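Local coordinates for protein lipopolysaccharide core heptose(I) kinase RfaP (PDB 6DFL) that phosphorylates the first heptose of the lipopolysaccharide inner core with ATP during outer-membrane biogenesis, and also acts as a protein-tyrosine kinase that autophosphorylates, at residues A88-M93 against L184-L189; T92-A97 against V113-A118; A157-R162 against H190-R195. All coordinates share one frame; numbering follows the deposited sequence.

Contact 1 (A88-M93 against L184-L189); sequences AGVATM and LSVIDL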
loop_
_atom_site.group_PDB
_atom_site.type_symbol
_atom_site.label_atom_id
_atom_site.label_comp_id
_atom_site.label_asym_id
_atom_site.label_seq_id
_atom_site.Cartn_x
_atom_site.Cartn_y
_atom_site.Cartn_z
ATOM N N ALA A 88 -13.616 -6.492 6.811
ATOM C CA ALA A 88 -12.359 -7.213 6.648
ATOM C C ALA A 88 -11.236 -6.696 7.533
ATOM O O ALA A 88 -10.115 -7.213 7.443
ATOM C CB ALA A 88 -11.911 -7.173 5.190
ATOM N N GLY A 89 -11.500 -5.702 8.379
ATOM C CA GLY A 89 -10.463 -5.189 9.254
ATOM C C GLY A 89 -9.396 -4.333 8.593
ATOM O O GLY A 89 -8.294 -4.213 9.144
ATOM N N VAL A 90 -9.683 -3.737 7.431
ATOM C CA VAL A 90 -8.737 -2.888 6.718
ATOM C C VAL A 90 -9.038 -1.440 7.080
ATOM O O VAL A 90 -10.148 -0.943 6.839
ATOM C CB VAL A 90 -8.821 -3.095 5.200
ATOM C CG1 VAL A 90 -8.004 -2.053 4.484
ATOM C CG2 VAL A 90 -8.348 -4.464 4.844
ATOM N N ALA A 91 -8.041 -0.762 7.625
ATOM C CA ALA A 91 -8.235 0.563 8.180
ATOM C C ALA A 91 -8.513 1.590 7.071
ATOM O O ALA A 91 -7.749 1.719 6.112
ATOM C CB ALA A 91 -6.997 0.922 8.994
ATOM N N THR A 92 -9.624 2.303 7.186
ATOM C CA THR A 92 -10.032 3.207 6.125
ATOM C C THR A 92 -10.883 4.314 6.729
ATOM O O THR A 92 -10.954 4.470 7.955
ATOM C CB THR A 92 -10.778 2.450 5.018
ATOM O OG1 THR A 92 -11.049 3.338 3.928
ATOM C CG2 THR A 92 -12.086 1.918 5.531
HETATM N N MSE A 93 -11.517 5.092 5.853
HETATM C CA MSE A 93 -12.392 6.159 6.274
HETATM C C MSE A 93 -13.582 5.585 6.993
HETATM O O MSE A 93 -13.938 4.427 6.805
HETATM C CB MSE A 93 -12.872 6.994 5.085
HETATM C CG MSE A 93 -11.799 7.817 4.412
HETATM SE SE MSE A 93 -12.163 7.848 2.514
HETATM C CE MSE A 93 -12.059 9.818 2.220
ATOM N N LEU A 184 -1.570 2.695 9.186
ATOM C CA LEU A 184 -1.975 3.222 7.903
ATOM C C LEU A 184 -3.495 3.223 7.804
ATOM O O LEU A 184 -4.182 2.510 8.537
ATOM C CB LEU A 184 -1.363 2.408 6.762
ATOM C CG LEU A 184 0.165 2.441 6.703
ATOM C CD1 LEU A 184 0.681 1.715 5.486
ATOM C CD2 LEU A 184 0.694 3.874 6.731
ATOM N N SER A 185 -4.017 4.091 6.931
ATOM C CA SER A 185 -5.391 4.012 6.462
ATOM C C SER A 185 -5.388 4.200 4.955
ATOM O O SER A 185 -4.662 5.056 4.430
ATOM C CB SER A 185 -6.280 5.065 7.109
ATOM O OG SER A 185 -6.256 4.950 8.509
ATOM N N VAL A 186 -6.169 3.396 4.264
ATOM C CA VAL A 186 -6.376 3.603 2.837
ATOM C C VAL A 186 -7.552 4.558 2.658
ATOM O O VAL A 186 -8.563 4.461 3.364
ATOM C CB VAL A 186 -6.620 2.268 2.112
ATOM C CG1 VAL A 186 -7.797 1.504 2.750
ATOM C CG2 VAL A 186 -6.855 2.509 0.604
ATOM N N ILE A 187 -7.415 5.499 1.729
ATOM C CA ILE A 187 -8.499 6.443 1.492
ATOM C C ILE A 187 -8.814 6.450 0.013
ATOM O O ILE A 187 -8.325 5.596 -0.736
ATOM C CB ILE A 187 -8.140 7.856 1.976
ATOM C CG1 ILE A 187 -6.948 8.378 1.167
ATOM C CG2 ILE A 187 -7.844 7.850 3.467
ATOM C CD1 ILE A 187 -6.768 9.883 1.201
ATOM N N ASP A 188 -9.580 7.464 -0.404
ATOM C CA ASP A 188 -10.185 7.644 -1.712
ATOM C C ASP A 188 -10.651 6.370 -2.374
ATOM O O ASP A 188 -9.923 5.791 -3.188
ATOM C CB ASP A 188 -9.249 8.312 -2.697
ATOM C CG ASP A 188 -9.913 8.470 -4.052
ATOM O OD1 ASP A 188 -11.100 8.866 -4.071
ATOM O OD2 ASP A 188 -9.296 8.158 -5.084
ATOM N N LEU A 189 -11.879 5.956 -2.093
ATOM C CA LEU A 189 -12.421 4.757 -2.709
ATOM C C LEU A 189 -13.541 5.101 -3.683
ATOM O O LEU A 189 -14.432 4.281 -3.926
ATOM C CB LEU A 189 -12.877 3.800 -1.610
ATOM C CG LEU A 189 -11.683 3.363 -0.750
ATOM C CD1 LEU A 189 -12.081 2.930 0.632
ATOM C CD2 LEU A 189 -10.960 2.237 -1.438
#
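Two hydrogen bonds, using neighbouring polar groups of Val186, tie the loop after helix 76-87 to the end of strand 184-186. The amide of Val186 donates to Ala91 O, with N and O 3.0 Å apart; the donor lies in the carbonyl plane and the N-H...O angle is 157°. Ala91 O also meets the CA of Ser185 at 3.3 Å. The carbonyl of Val186 is taken up in turn by the hydroxyl of Thr92, OG1 to O 2.8 Å, a donor that stands above the carbonyl plane. OG1 is set there by a chi1 of -174°, anti to the backbone N, which leaves CG2 in the crowded position between N and the carbonyl carbon. Leu189 CD1 comes within 3.5 Å of the same OG1. Other polar groups have partners outside the two segments: Ser185 OG bonds to His172, Met93 O to His86, and Asp188 OD1 to His190. Around the bonds the packing is apolar. Val90 CG1 crosses Val186 CG1 obliquely at 4.0 Å, and the bent selenomethionine Met93 brings SE within 4.1 Å of Ile187 CB. Asp188, close to the probable catalytic Asp163, probably corresponds to the DFG aspartate of protein kinases; the arrangement is consistent with the helix C-strand 4 loop docked on the strand leading into this site.

Contact 2 (T92-A97 against V113-A118); sequences TMTAVA and VTEELA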
loop_
_atom_site.group_PDB
_atom_site.type_symbol
_atom_site.label_atom_id
_atom_site.label_comp_id
_atom_site.label_asym_id
_atom_site.label_seq_id
_atom_site.Cartn_x
_atom_site.Cartn_y
_atom_site.Cartn_z
ATOM N N THR A 92 -9.624 2.303 7.186
ATOM C CA THR A 92 -10.032 3.207 6.125
ATOM C C THR A 92 -10.883 4.314 6.729
ATOM O O THR A 92 -10.954 4.470 7.955
ATOM C CB THR A 92 -10.778 2.450 5.018
ATOM O OG1 THR A 92 -11.049 3.338 3.928
ATOM C CG2 THR A 92 -12.086 1.918 5.531
HETATM N N MSE A 93 -11.517 5.092 5.853
HETATM C CA MSE A 93 -12.392 6.159 6.274
HETATM C C MSE A 93 -13.582 5.585 6.993
HETATM O O MSE A 93 -13.938 4.427 6.805
HETATM C CB MSE A 93 -12.872 6.994 5.085
HETATM C CG MSE A 93 -11.799 7.817 4.412
HETATM SE SE MSE A 93 -12.163 7.848 2.514
HETATM C CE MSE A 93 -12.059 9.818 2.220
ATOM N N THR A 94 -14.209 6.401 7.820
ATOM C CA THR A 94 -15.474 6.047 8.436
ATOM C C THR A 94 -16.543 6.905 7.785
ATOM O O THR A 94 -16.328 8.100 7.570
ATOM C CB THR A 94 -15.416 6.256 9.947
ATOM O OG1 THR A 94 -14.453 5.352 10.497
ATOM C CG2 THR A 94 -16.773 6.006 10.585
ATOM N N ALA A 95 -17.662 6.286 7.426
ATOM C CA ALA A 95 -18.741 6.947 6.702
ATOM C C ALA A 95 -19.871 7.250 7.671
ATOM O O ALA A 95 -20.445 6.334 8.263
ATOM C CB ALA A 95 -19.246 6.066 5.566
ATOM N N VAL A 96 -20.191 8.532 7.829
ATOM C CA VAL A 96 -21.240 8.941 8.760
ATOM C C VAL A 96 -22.557 9.266 8.070
ATOM O O VAL A 96 -23.579 9.415 8.760
ATOM C CB VAL A 96 -20.791 10.148 9.609
ATOM C CG1 VAL A 96 -19.729 9.720 10.603
ATOM C CG2 VAL A 96 -20.263 11.277 8.709
ATOM N N ALA A 97 -22.582 9.355 6.745
ATOM C CA ALA A 97 -23.834 9.619 6.052
ATOM C C ALA A 97 -23.714 9.170 4.602
ATOM O O ALA A 97 -22.667 9.358 3.976
ATOM C CB ALA A 97 -24.206 11.112 6.124
ATOM N N VAL A 113 -20.788 11.202 3.168
ATOM C CA VAL A 113 -19.946 12.024 4.027
ATOM C C VAL A 113 -19.043 11.107 4.853
ATOM O O VAL A 113 -19.543 10.281 5.620
ATOM C CB VAL A 113 -20.795 12.901 4.950
ATOM C CG1 VAL A 113 -19.893 13.774 5.778
ATOM C CG2 VAL A 113 -21.789 13.697 4.130
ATOM N N THR A 114 -17.725 11.289 4.726
ATOM C CA THR A 114 -16.715 10.550 5.466
ATOM C C THR A 114 -16.025 11.456 6.475
ATOM O O THR A 114 -15.774 12.632 6.199
ATOM C CB THR A 114 -15.645 9.968 4.525
ATOM O OG1 THR A 114 -14.946 11.033 3.857
ATOM C CG2 THR A 114 -16.277 9.048 3.489
ATOM N N GLU A 115 -15.692 10.891 7.631
ATOM C CA GLU A 115 -14.887 11.596 8.618
ATOM C C GLU A 115 -13.497 11.901 8.076
ATOM O O GLU A 115 -12.947 11.167 7.249
ATOM C CB GLU A 115 -14.745 10.775 9.894
ATOM C CG GLU A 115 -15.980 10.731 10.766
ATOM C CD GLU A 115 -15.792 9.820 11.985
ATOM O OE1 GLU A 115 -14.795 9.057 12.034
ATOM O OE2 GLU A 115 -16.645 9.863 12.898
ATOM N N GLU A 116 -12.928 13.004 8.553
ATOM C CA GLU A 116 -11.550 13.321 8.232
ATOM C C GLU A 116 -10.611 12.461 9.067
ATOM O O GLU A 116 -10.872 12.176 10.238
ATOM C CB GLU A 116 -11.256 14.795 8.483
ATOM C CG GLU A 116 -9.913 15.228 7.933
ATOM C CD GLU A 116 -9.659 16.720 8.099
ATOM O OE1 GLU A 116 -9.923 17.243 9.201
ATOM O OE2 GLU A 116 -9.196 17.357 7.124
ATOM N N LEU A 117 -9.516 12.046 8.451
ATOM C CA LEU A 117 -8.455 11.335 9.137
ATOM C C LEU A 117 -7.309 12.308 9.356
ATOM O O LEU A 117 -6.715 12.805 8.389
ATOM C CB LEU A 117 -8.004 10.129 8.323
ATOM C CG LEU A 117 -9.133 9.133 8.120
ATOM C CD1 LEU A 117 -8.904 8.401 6.821
ATOM C CD2 LEU A 117 -9.212 8.176 9.300
ATOM N N ALA A 118 -7.012 12.594 10.619
ATOM C CA ALA A 118 -6.049 13.641 10.927
ATOM C C ALA A 118 -5.639 13.529 12.387
ATOM O O ALA A 118 -6.466 13.183 13.236
ATOM C CB ALA A 118 -6.643 15.025 10.631
#
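Val113 opens the pairing with a classic beta bulge. Its amide donates to Ala97 O, N to O 2.8 Å, with the donor above the carbonyl plane, while its own carbonyl faces two successive amides: Val96 N bonds to Val113 O at 2.9 Å, nearly along the C=O axis, and Ala97 N adds a weak, longer bond. The extra residue shifts the register by one between Ala95 and Ala97. Among the side chains, Val113 CB rests against Ala97 CB, and CG1, anti to the backbone N, crosses Val96 CG2 obliquely at 3.9 Å. Thr114 then pairs with Ala95 as an antiparallel non-hydrogen-bonded pair, and its CA lies 3.3 Å from Thr94 O. A chi1 of 63° wedges its hydroxyl between N and the carbonyl carbon, where OG1 touches the tip of selenomethionine Met93, CE at 3.5 Å, and hydrogen-bonds to Lys51 of strand 48-53. Glu115 closes the backbone pairing: its amide meets Thr94 O at 2.9 Å with an N-H...O angle of 159°. From there its extended side chain runs alongside that of Thr94, pointing the same way, so that OE1 touches Thr94 CB at 3.5 Å, while its CG and OE2 pass Val96 CG1 at about a right angle. Leu117, beyond the strand, points toward the 92-97 segment, and its CD1 meets Met93 CG at 3.8 Å, the two chains crossing nearly perpendicularly. Main-chain bonds thus fix the hairpin 95-101/109-115 and its bulge, whereas the side chains add mostly apolar and van der Waals contact; even the Glu115 carboxylate meets carbon here, and the polar reach of Thr114 is directed to the probable counterpart of the conserved kinase lysine.

Contact 3 (A157-R162 against H190-R195); sequences AGVNHR and HRAQTR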
loop_
_atom_site.group_PDB
_atom_site.type_symbol
_atom_site.label_atom_id
_atom_site.label_comp_id
_atom_site.label_asym_id
_atom_site.label_seq_id
_atom_site.Cartn_x
_atom_site.Cartn_y
_atom_site.Cartn_z
ATOM N N ALA A 157 -10.602 -9.361 0.163
ATOM C CA ALA A 157 -11.930 -9.138 0.702
ATOM C C ALA A 157 -12.911 -8.741 -0.387
ATOM O O ALA A 157 -14.071 -8.461 -0.079
ATOM C CB ALA A 157 -11.889 -8.112 1.837
ATOM N N GLY A 158 -12.497 -8.771 -1.653
ATOM C CA GLY A 158 -13.382 -8.470 -2.766
ATOM C C GLY A 158 -13.395 -7.024 -3.242
ATOM O O GLY A 158 -14.247 -6.669 -4.077
ATOM N N VAL A 159 -12.467 -6.196 -2.772
ATOM C CA VAL A 159 -12.407 -4.784 -3.129
ATOM C C VAL A 159 -11.152 -4.543 -3.948
ATOM O O VAL A 159 -10.046 -4.845 -3.488
ATOM C CB VAL A 159 -12.399 -3.887 -1.886
ATOM C CG1 VAL A 159 -12.072 -2.458 -2.291
ATOM C CG2 VAL A 159 -13.726 -3.945 -1.200
ATOM N N ASN A 160 -11.313 -3.992 -5.148
ATOM C CA ASN A 160 -10.190 -3.427 -5.877
ATOM C C ASN A 160 -10.304 -1.898 -5.880
ATOM O O ASN A 160 -11.392 -1.330 -6.038
ATOM C CB ASN A 160 -10.084 -3.981 -7.306
ATOM C CG ASN A 160 -11.269 -3.627 -8.166
ATOM O OD1 ASN A 160 -12.342 -4.187 -7.982
ATOM N ND2 ASN A 160 -11.081 -2.697 -9.131
ATOM N N HIS A 161 -9.169 -1.238 -5.683
ATOM C CA HIS A 161 -9.193 0.181 -5.383
ATOM C C HIS A 161 -9.570 1.003 -6.600
ATOM O O HIS A 161 -10.521 1.778 -6.544
ATOM C CB HIS A 161 -7.845 0.635 -4.858
ATOM C CG HIS A 161 -7.911 1.939 -4.156
ATOM N ND1 HIS A 161 -7.527 2.099 -2.844
ATOM C CD2 HIS A 161 -8.364 3.144 -4.572
ATOM C CE1 HIS A 161 -7.714 3.359 -2.491
ATOM N NE2 HIS A 161 -8.229 4.011 -3.517
ATOM N N ARG A 162 -8.820 0.835 -7.690
ATOM C CA ARG A 162 -8.936 1.528 -8.974
ATOM C C ARG A 162 -8.138 2.821 -8.976
ATOM O O ARG A 162 -7.749 3.303 -10.036
ATOM C CB ARG A 162 -10.377 1.802 -9.362
ATOM C CG ARG A 162 -11.068 0.588 -9.862
ATOM C CD ARG A 162 -12.183 0.955 -10.766
ATOM N NE ARG A 162 -11.695 1.208 -12.122
ATOM C CZ ARG A 162 -12.488 1.469 -13.155
ATOM N NH1 ARG A 162 -13.800 1.515 -12.974
ATOM N NH2 ARG A 162 -11.969 1.650 -14.359
ATOM N N HIS A 190 -13.498 6.302 -4.262
ATOM C CA HIS A 190 -14.679 6.831 -4.942
ATOM C C HIS A 190 -15.047 6.004 -6.169
ATOM O O HIS A 190 -16.228 5.933 -6.526
ATOM C CB HIS A 190 -14.456 8.302 -5.312
ATOM C CG HIS A 190 -13.570 8.484 -6.497
ATOM N ND1 HIS A 190 -12.207 8.282 -6.445
ATOM C CD2 HIS A 190 -13.858 8.779 -7.783
ATOM C CE1 HIS A 190 -11.688 8.463 -7.645
ATOM N NE2 HIS A 190 -12.668 8.771 -8.474
ATOM N N ARG A 191 -14.058 5.352 -6.793
ATOM C CA ARG A 191 -14.216 4.398 -7.892
ATOM C C ARG A 191 -14.021 2.928 -7.482
ATOM O O ARG A 191 -13.869 2.076 -8.362
ATOM C CB ARG A 191 -13.196 4.674 -8.995
ATOM C CG ARG A 191 -13.354 5.947 -9.745
ATOM C CD ARG A 191 -12.669 5.801 -11.093
ATOM N NE ARG A 191 -11.221 5.678 -10.985
ATOM C CZ ARG A 191 -10.433 5.363 -12.005
ATOM N NH1 ARG A 191 -10.956 5.124 -13.199
ATOM N NH2 ARG A 191 -9.122 5.278 -11.822
ATOM N N ALA A 192 -13.956 2.618 -6.195
ATOM C CA ALA A 192 -13.666 1.256 -5.797
ATOM C C ALA A 192 -14.818 0.324 -6.140
ATOM O O ALA A 192 -15.998 0.647 -5.953
ATOM C CB ALA A 192 -13.373 1.175 -4.291
ATOM N N GLN A 193 -14.455 -0.868 -6.599
ATOM C CA GLN A 193 -15.405 -1.918 -6.924
ATOM C C GLN A 193 -15.383 -3.016 -5.867
ATOM O O GLN A 193 -14.312 -3.541 -5.508
ATOM C CB GLN A 193 -15.093 -2.494 -8.292
ATOM C CG GLN A 193 -15.133 -1.446 -9.342
ATOM C CD GLN A 193 -14.727 -1.996 -10.664
ATOM O OE1 GLN A 193 -13.994 -3.000 -10.733
ATOM N NE2 GLN A 193 -15.194 -1.358 -11.741
ATOM N N THR A 194 -16.579 -3.380 -5.406
ATOM C CA THR A 194 -16.761 -4.329 -4.328
ATOM C C THR A 194 -17.513 -5.534 -4.848
ATOM O O THR A 194 -18.648 -5.399 -5.329
ATOM C CB THR A 194 -17.537 -3.696 -3.189
ATOM O OG1 THR A 194 -16.898 -2.472 -2.831
ATOM C CG2 THR A 194 -17.621 -4.638 -1.996
ATOM N N ARG A 195 -16.890 -6.705 -4.720
ATOM C CA ARG A 195 -17.482 -7.959 -5.140
ATOM C C ARG A 195 -17.258 -8.975 -4.048
ATOM O O ARG A 195 -16.652 -8.682 -3.010
ATOM C CB ARG A 195 -16.879 -8.444 -6.459
ATOM C CG ARG A 195 -16.935 -7.450 -7.591
ATOM C CD ARG A 195 -16.081 -7.951 -8.725
ATOM N NE ARG A 195 -16.240 -7.128 -9.915
ATOM C CZ ARG A 195 -15.409 -6.154 -10.280
ATOM N NH1 ARG A 195 -14.345 -5.872 -9.542
ATOM N NH2 ARG A 195 -15.651 -5.468 -11.398
#
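The guanidinium groups of Arg162 and Arg191 lie flat on one another despite their like charge, with centres 4.6 Å apart and planes 24° from parallel. The stack is offset: Arg191 NH1 sits over one face of Arg162 toward its rim. Both chains cross at about a right angle, each bent at chi3, and a salt bridge from Arg191 to the probable catalytic Asp163 may ease the repulsion. Three flat groups cluster beside the strands. The amide of Asn160 stands 78° from that of Gln193, and ND2 gives OE1 a weak bond of 3.3 Å. By contrast the Asn160 amide is nearly coplanar with the Arg195 guanidinium, OD1 meeting its edge at NH1, 3.0 Å away. Arg195 NH2 donates to Gln193 OE1 at 3.0 Å. On the other face Val159 and Thr194 lie side by side, CG2 to OG1 3.9 Å. Along the backbone, Asn160 and Gln193 form an antiparallel hydrogen-bonded pair, each N to the partner's O at 3.1 Å, and Arg195 N reaches Gly158 O at 2.7 Å. This short two-stranded pair, beside the probable HRD and DFG positions, corresponds in all likelihood to the strand 6-strand 9 pairing of protein kinases.

Overall arrangement
Contact 1 stands between the other two, its centre about 10 Å from that of contact 2 and about 11 Å from that of contact 3; contacts 2 and 3 lie about 17 Å apart, centre to centre. Contacts 1 and 2 start from the same part of the chain, sharing Thr92 and Met93, and meet again where Ile187 packs on Leu117. Contact 2 closes before contact 3 opens, whereas contacts 1 and 3 alternate along the chain and are linked by a probable hydrogen bond from His161 NE2 to Asp188 O. Helix 76-87 borders all three. Together they run from the five-stranded sheet to the probable catalytic centre around Asp163, joining the two lobes of a kinase fold.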